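Local coordinates for putative dihydrodipicolinate synthase family protein (Coccidioides immitis, PDB 3QFE), which belongs to the dihydrodipicolinate synthase family of TIM-barrel proteins, its own function not being established, at residues 158-162 with 186-191. Sequence-based numbering, arbitrary orientation.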
ATOM      1  N   SER A 158       2.606  20.473   3.085  1.00 72.33           N
ATOM      2  CA  SER A 158       2.569  20.772   1.650  1.00 70.73           C
ATOM      3  C   SER A 158       3.781  21.516   1.099  1.00 70.15           C
ATOM      4  O   SER A 158       4.124  21.340  -0.079  1.00 69.20           O
ATOM      5  CB  SER A 158       1.317  21.563   1.311  1.00 72.44           C
ATOM      6  OG  SER A 158       0.241  20.680   1.110  1.00 72.63           O
ATOM      7  N   ASP A 159       4.393  22.353   1.944  1.00 69.97           N
ATOM      8  CA  ASP A 159       5.544  23.192   1.577  1.00 69.42           C
ATOM      9  C   ASP A 159       6.772  22.355   1.226  1.00 65.71           C
ATOM     10  O   ASP A 159       7.354  22.525   0.152  1.00 65.10           O
ATOM     11  CB  ASP A 159       5.892  24.188   2.711  1.00 71.92           C
ATOM     12  CG  ASP A 159       4.966  25.402   2.753  1.00 75.62           C
ATOM     13  OD1 ASP A 159       3.996  25.447   1.965  1.00 77.35           O
ATOM     14  OD2 ASP A 159       5.209  26.318   3.582  1.00 78.90           O
ATOM     15  N   MET A 160       7.153  21.458   2.140  1.00 62.60           N
ATOM     16  CA  MET A 160       8.282  20.539   1.938  1.00 59.44           C
ATOM     17  C   MET A 160       8.075  19.598   0.741  1.00 56.36           C
ATOM     18  O   MET A 160       8.990  19.404  -0.056  1.00 54.86           O
ATOM     19  CB  MET A 160       8.607  19.749   3.223  1.00 58.52           C
ATOM     20  N   ILE A 161       6.868  19.049   0.603  1.00 54.78           N
ATOM     21  CA  ILE A 161       6.568  18.121  -0.492  1.00 52.63           C
ATOM     22  C   ILE A 161       6.738  18.809  -1.846  1.00 53.53           C
ATOM     23  O   ILE A 161       7.368  18.254  -2.748  1.00 52.38           O
ATOM     24  CB  ILE A 161       5.151  17.494  -0.372  1.00 51.85           C
ATOM     25  CG1 ILE A 161       5.069  16.609   0.870  1.00 50.21           C
ATOM     26  CG2 ILE A 161       4.822  16.657  -1.602  1.00 49.65           C
ATOM     27  CD1 ILE A 161       3.676  16.344   1.350  1.00 48.93           C
ATOM     28  N   THR A 162       6.170  20.012  -1.974  1.00 55.43           N
ATOM     29  CA  THR A 162       6.260  20.796  -3.207  1.00 56.56           C
ATOM     30  C   THR A 162       7.697  21.182  -3.502  1.00 56.39           C
ATOM     31  O   THR A 162       8.155  21.041  -4.636  1.00 56.10           O
ATOM     32  CB  THR A 162       5.368  22.059  -3.153  1.00 59.43           C
ATOM     33  OG1 THR A 162       3.998  21.671  -3.326  1.00 60.33           O
ATOM     34  CG2 THR A 162       5.754  23.080  -4.255  1.00 61.19           C
ATOM     35  N   ARG A 186      -4.254  21.614  -1.973  1.00 72.74           N
ATOM     36  CA  ARG A 186      -3.009  22.395  -2.004  1.00 74.14           C
ATOM     37  C   ARG A 186      -1.966  21.791  -2.951  1.00 72.31           C
ATOM     38  O   ARG A 186      -1.361  22.507  -3.754  1.00 73.49           O
ATOM     39  CB  ARG A 186      -2.431  22.511  -0.588  1.00 74.44           C
ATOM     40  CG  ARG A 186      -1.559  23.741  -0.311  1.00 78.02           C
ATOM     41  CD  ARG A 186      -1.419  23.997   1.211  1.00 81.71           C
ATOM     42  NE  ARG A 186      -2.710  23.891   1.916  1.00 84.12           N
ATOM     43  CZ  ARG A 186      -3.086  22.876   2.705  1.00 82.99           C
ATOM     44  NH1 ARG A 186      -4.289  22.893   3.273  1.00 83.94           N
ATOM     45  NH2 ARG A 186      -2.272  21.848   2.940  1.00 79.98           N
ATOM     46  N   LEU A 187      -1.768  20.476  -2.849  1.00 69.79           N
ATOM     47  CA  LEU A 187      -0.832  19.751  -3.711  1.00 68.14           C
ATOM     48  C   LEU A 187      -1.225  19.801  -5.186  1.00 69.15           C
ATOM     49  O   LEU A 187      -0.393  20.141  -6.035  1.00 69.59           O
ATOM     50  CB  LEU A 187      -0.673  18.311  -3.233  1.00 65.11           C
ATOM     51  CG  LEU A 187       0.020  18.212  -1.878  1.00 63.75           C
ATOM     52  CD1 LEU A 187      -0.250  16.876  -1.225  1.00 61.86           C
ATOM     53  CD2 LEU A 187       1.513  18.479  -2.010  1.00 61.69           C
ATOM     54  N   ALA A 188      -2.489  19.483  -5.482  1.00 69.80           N
ATOM     55  CA  ALA A 188      -3.062  19.673  -6.834  1.00 71.14           C
ATOM     56  C   ALA A 188      -2.779  21.065  -7.441  1.00 73.88           C
ATOM     57  O   ALA A 188      -2.463  21.186  -8.632  1.00 74.56           O
ATOM     58  CB  ALA A 188      -4.562  19.414  -6.820  1.00 71.48           C
ATOM     59  N   ALA A 189      -2.878  22.108  -6.621  1.00 75.67           N
ATOM     60  CA  ALA A 189      -2.765  23.481  -7.117  1.00 78.52           C
ATOM     61  C   ALA A 189      -1.337  23.854  -7.525  1.00 78.70           C
ATOM     62  O   ALA A 189      -1.121  24.829  -8.265  1.00 81.05           O
ATOM     63  CB  ALA A 189      -3.294  24.461  -6.080  1.00 80.61           C
ATOM     64  N   THR A 190      -0.371  23.078  -7.041  1.00 76.23           N
ATOM     65  CA  THR A 190       1.034  23.394  -7.233  1.00 75.61           C
ATOM     66  C   THR A 190       1.720  22.349  -8.112  1.00 72.90           C
ATOM     67  O   THR A 190       2.715  22.645  -8.780  1.00 73.33           O
ATOM     68  CB  THR A 190       1.769  23.500  -5.873  1.00 75.60           C
ATOM     69  OG1 THR A 190       0.826  23.811  -4.837  1.00 76.65           O
ATOM     70  CG2 THR A 190       2.857  24.583  -5.924  1.00 76.88           C
ATOM     71  N   LEU A 191       1.187  21.131  -8.110  1.00 69.97           N
ATOM     72  CA  LEU A 191       1.805  20.025  -8.839  1.00 67.03           C
ATOM     73  C   LEU A 191       0.836  19.403  -9.846  1.00 66.30           C
ATOM     74  O   LEU A 191      -0.207  18.864  -9.457  1.00 66.17           O
ATOM     75  CB  LEU A 191       2.351  18.978  -7.861  1.00 64.47           C
ATOM     76  CG  LEU A 191       3.445  19.476  -6.910  1.00 63.69           C
ATOM     77  CD1 LEU A 191       3.655  18.511  -5.774  1.00 60.00           C
ATOM     78  CD2 LEU A 191       4.768  19.772  -7.650  1.00 63.46           C
TER
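In this TIM barrel, helices 158-167 and 181-190 are neighbours in the outer layer, joined through strand 171-176 in an alpha-beta-alpha succession. Their short segments here run roughly parallel, at 33°, with axes 10.3 Å apart.

On the barrel side, Ile161 CG2 meets Leu187 CD2 at 3.8 Å; both branched side chains are buried and also rest on Leu176 of the intervening strand, while Ile161 and Leu191 reach Phe196. Farther out, the methyls Thr162 CG2 and Thr190 CG2 touch at 3.7 Å.

Threonine suits this seam because its hydroxyl can be satisfied by its own helix and still lie against apolar neighbours: Thr190 OG1 donates to Arg186 O at 2.8 Å, and Thr162 OG1, more weakly bonded to Ser158 O, faces Leu191 CD1 at 4.0 Å. Polar contact across the helices falls to Ser158, short and pointing toward the other helix, whose hydroxyl the flexible, exposed Arg186 can reach: Arg186 NH2 gives a weak hydrogen bond to Ser158 OG at 3.3 Å, near the guanidinium plane.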